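Local coordinates for ferrichrome-binding protein (Bacillus subtilis subsp. subtilis, PDB 3G9Q) that binds iron(3+)-hydroxamate complexes such as ferrichrome and passes them to the membrane permease of an ABC transporter, at residues Ile105-Leu108 / Lys109-Lys113; Lys185-Ala188 / Ile189-Pro193. All blocks are in the same frame, centred on the assembly; numbering follows the deposited sequence.

Contact 1 of 2, residues Ile105-Leu108 / Lys109-Lys113; sequences IEQL and KEFAK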
# COMPACT_ATOMS: atom_id res chain seq x y z
N ILE A 105 -8.56 7.87 0.50
CA ILE A 105 -9.56 7.85 1.55
C ILE A 105 -10.84 8.21 0.83
O ILE A 105 -11.94 7.96 1.32
CB ILE A 105 -9.26 8.89 2.65
CG1 ILE A 105 -8.12 8.40 3.55
CG2 ILE A 105 -10.51 9.15 3.48
CD1 ILE A 105 -7.49 9.48 4.43
N GLU A 106 -10.69 8.81 -0.36
CA GLU A 106 -11.84 9.20 -1.18
C GLU A 106 -12.36 7.94 -1.88
O GLU A 106 -13.57 7.74 -1.99
CB GLU A 106 -11.42 10.24 -2.23
CG GLU A 106 -10.65 11.46 -1.67
CD GLU A 106 -11.43 12.33 -0.68
OE1 GLU A 106 -10.79 13.18 -0.01
OE2 GLU A 106 -12.68 12.18 -0.57
N GLN A 107 -11.42 7.10 -2.32
CA GLN A 107 -11.73 5.84 -3.00
C GLN A 107 -12.58 4.94 -2.10
O GLN A 107 -13.33 4.10 -2.60
CB GLN A 107 -10.43 5.11 -3.36
CG GLN A 107 -10.59 3.85 -4.21
CD GLN A 107 -11.30 4.10 -5.52
OE1 GLN A 107 -12.51 4.30 -5.55
NE2 GLN A 107 -10.54 4.11 -6.61
N LEU A 108 -12.44 5.11 -0.79
CA LEU A 108 -13.20 4.34 0.20
C LEU A 108 -14.61 4.90 0.36
O LEU A 108 -15.57 4.18 0.64
CB LEU A 108 -12.50 4.37 1.57
CG LEU A 108 -13.32 3.85 2.76
CD1 LEU A 108 -13.60 2.38 2.59
CD2 LEU A 108 -12.57 4.11 4.05
N LYS A 109 -14.73 6.21 0.18
CA LYS A 109 -16.01 6.86 0.31
C LYS A 109 -16.78 6.70 -0.99
O LYS A 109 -17.99 6.84 -1.02
CB LYS A 109 -15.81 8.34 0.68
CG LYS A 109 -14.96 8.54 1.94
CD LYS A 109 -15.55 9.56 2.91
CE LYS A 109 -15.45 10.99 2.40
NZ LYS A 109 -16.13 11.95 3.33
N GLU A 110 -16.07 6.41 -2.08
CA GLU A 110 -16.74 6.21 -3.36
C GLU A 110 -17.43 4.85 -3.30
O GLU A 110 -18.59 4.72 -3.67
CB GLU A 110 -15.72 6.20 -4.51
CG GLU A 110 -16.33 6.07 -5.90
CD GLU A 110 -15.28 5.78 -6.99
OE1 GLU A 110 -14.76 4.64 -7.02
OE2 GLU A 110 -14.98 6.69 -7.80
N PHE A 111 -16.70 3.85 -2.81
CA PHE A 111 -17.22 2.49 -2.69
C PHE A 111 -18.30 2.40 -1.62
O PHE A 111 -19.25 1.65 -1.76
CB PHE A 111 -16.09 1.51 -2.34
CG PHE A 111 -15.15 1.22 -3.49
CD1 PHE A 111 -13.81 0.96 -3.24
CD2 PHE A 111 -15.61 1.16 -4.80
CE1 PHE A 111 -12.95 0.65 -4.29
CE2 PHE A 111 -14.75 0.86 -5.85
CZ PHE A 111 -13.42 0.60 -5.59
N ALA A 112 -18.13 3.17 -0.54
CA ALA A 112 -19.10 3.16 0.55
C ALA A 112 -20.45 3.69 0.05
O ALA A 112 -21.50 3.12 0.34
CB ALA A 112 -18.60 4.01 1.71
N LYS A 113 -20.39 4.77 -0.71
CA LYS A 113 -21.59 5.39 -1.27
C LYS A 113 -22.21 4.47 -2.31
O LYS A 113 -23.43 4.32 -2.37
CB LYS A 113 -21.20 6.73 -1.92
CG LYS A 113 -22.36 7.62 -2.35
CD LYS A 113 -22.87 7.25 -3.74
CE LYS A 113 -23.92 8.24 -4.21
NZ LYS A 113 -25.14 8.27 -3.33
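Q107 and F111, near the start of helix 106-115, meet side chain to side chain across one turn. The amide group of Q107 lies over one face of the F111 ring, displaced toward its rim, with the two planes only 13° from parallel. Q107 CG and F111 CE1 are 4.0 Å apart, so the aliphatic part of the glutamine joins in. F111 places its ring here by holding CG beside the backbone N (chi1 -73°), which tips it back toward the preceding turn. The same ring meets F28 at an inclined angle and Y24 edge-to-face, and touches V97.

Backbone bonds carry the helix through the contact. E110 N donates to E106 O at 2.8 Å, and A112 N to L108 O at 3.0 Å. Between them, F111 N reaches Q107 O weakly at 3.4 Å. K109 N is shared between two weak bonds, to I105 O and E106 O.

The charged groups are looser: E106 OE2 and K109 NZ have opposite charges but stand 5.2 Å apart, on the exposed side of the helix. L108 and A112 lie on a buried side, against W124 and A121 of helix 118-143. Were F111 cut back to an alanine, a gap would probably open beside Y24 and F28 and the Q107 amide would lose the flat surface it lies on.

The chemistry is that of an amphipathic helix in the N-terminal lobe: F111, L108 and A112 pack on its neighbours, the buried Q107 amide lies on an aromatic face, and the exposed E106 and K109 stand too far apart for a salt bridge.

Contact 2 of 2, residues Lys185-Ala188 / Ile189-Pro193; sequences KEKA and IDQGP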
# COMPACT_ATOMS: atom_id res chain seq x y z
N LYS A 185 13.73 15.24 -0.75
CA LYS A 185 12.56 16.09 -0.97
C LYS A 185 12.71 16.74 -2.34
O LYS A 185 11.77 16.75 -3.14
CB LYS A 185 12.50 17.18 0.10
CG LYS A 185 11.29 18.09 0.03
CD LYS A 185 11.29 19.00 1.25
CE LYS A 185 9.93 19.66 1.52
NZ LYS A 185 9.49 20.67 0.50
N GLU A 186 13.90 17.26 -2.60
CA GLU A 186 14.22 17.91 -3.87
C GLU A 186 14.01 17.00 -5.07
O GLU A 186 13.53 17.44 -6.10
CB GLU A 186 15.68 18.38 -3.85
CG GLU A 186 16.14 19.18 -5.08
CD GLU A 186 17.63 19.53 -5.05
OE1 GLU A 186 18.09 20.05 -4.00
OE2 GLU A 186 18.35 19.28 -6.05
N LYS A 187 14.34 15.72 -4.93
CA LYS A 187 14.22 14.82 -6.06
C LYS A 187 12.99 13.93 -6.10
O LYS A 187 12.28 13.89 -7.11
CB LYS A 187 15.47 13.96 -6.17
CG LYS A 187 16.76 14.74 -6.43
CD LYS A 187 16.67 15.58 -7.70
CE LYS A 187 18.04 16.04 -8.15
NZ LYS A 187 18.90 14.90 -8.58
N ALA A 188 12.73 13.22 -5.02
CA ALA A 188 11.59 12.31 -4.99
C ALA A 188 10.26 12.95 -4.59
O ALA A 188 9.23 12.29 -4.65
CB ALA A 188 11.90 11.13 -4.09
N ILE A 189 10.27 14.21 -4.19
CA ILE A 189 9.01 14.85 -3.81
C ILE A 189 8.68 16.09 -4.63
O ILE A 189 7.93 16.02 -5.60
CB ILE A 189 8.97 15.22 -2.31
CG1 ILE A 189 9.04 13.96 -1.45
CG2 ILE A 189 7.68 15.95 -1.98
CD1 ILE A 189 9.42 14.19 0.01
N ASP A 190 9.27 17.22 -4.25
CA ASP A 190 9.04 18.51 -4.92
C ASP A 190 9.39 18.56 -6.41
O ASP A 190 9.41 19.63 -7.00
CB ASP A 190 9.87 19.59 -4.21
CG ASP A 190 9.61 19.63 -2.72
OD1 ASP A 190 10.45 20.23 -2.00
OD2 ASP A 190 8.58 19.06 -2.29
N GLN A 191 9.63 17.41 -7.02
CA GLN A 191 10.00 17.42 -8.42
C GLN A 191 9.51 16.23 -9.23
O GLN A 191 8.51 16.33 -9.94
CB GLN A 191 11.51 17.54 -8.52
CG GLN A 191 12.08 17.66 -9.91
CD GLN A 191 13.59 17.77 -9.89
OE1 GLN A 191 14.15 18.65 -9.24
NE2 GLN A 191 14.25 16.86 -10.60
N GLY A 192 10.21 15.10 -9.12
CA GLY A 192 9.86 13.92 -9.89
C GLY A 192 8.43 13.41 -9.96
O GLY A 192 7.49 14.06 -9.52
N PRO A 193 8.26 12.21 -10.56
CA PRO A 193 6.96 11.54 -10.71
C PRO A 193 6.58 10.82 -9.42
O PRO A 193 5.59 10.08 -9.38
CB PRO A 193 7.22 10.56 -11.85
CG PRO A 193 8.65 10.17 -11.60
CD PRO A 193 9.30 11.51 -11.34
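A helix C-terminus closed by a wide turn and a salt bridge is the essence of this local contact, in which K185 meets D190 where helix 182-189 gives way to the loop before strand 195-198. It sits at the surface of the C-terminal lobe.

The wide turn is written in the backbone. K185 O accepts D190 N, five residues on, at 2.8 Å, the bond of a pi-type turn, and also takes a weaker bond from I189 N. Two residues later the same spacing recurs in the loop: G192 N donates to K187 O at 3.1 Å and so holds the departing chain against the helix end.

The side chains of K185 and D190 bridge that same step. K185 runs out nearly extended, with CG anti to the backbone N (chi1 -177°), until a bend at chi4 (-68°) brings the ammonium to the carboxylate. K185 NZ bonds D190 OD1 at 2.7 Å, on the syn lone pair, which leaves D190 OD2 also near, 3.3 Å from NZ. The methylenes of K185 pass close to the carboxylate as well.

Van der Waals contacts lie beside the polar ones. I189 CD1 lies 3.8 Å from K185 CA, toward the start of the turn. K187 and Q191 run side by side in the same direction, with K187 CD 4.0 Å from Q191 NE2. K187 and A188 also touch T196 of the strand that follows.

With one backbone carbonyl and one ammonium of the same lysine both engaged by D190, the turn is tied twice at one residue, and the lysine charge would probably offset the carboxylate placed at the negative end of the helix.

Overall arrangement
From the N terminus the chain first builds the lobe around the parallel sheet, and contact 1 comes just after its edge strand 94-97, at the start of helix 106-115. The long helix 118-143 then carries the chain across to the second lobe, where contact 2 ends helix 182-189 and leads into strand 195-198. Each contact closes only a local turn, and the two follow in series, neither nested nor crossing. The centres of contact 1 and contact 2 are about 28 Å apart, and the nearest atoms of contact 1 and contact 2 about 17 Å apart. Contact 1 beds its helix between helices 25-31 and 118-143; contact 2 joins a helix end to the edge of the mixed sheet.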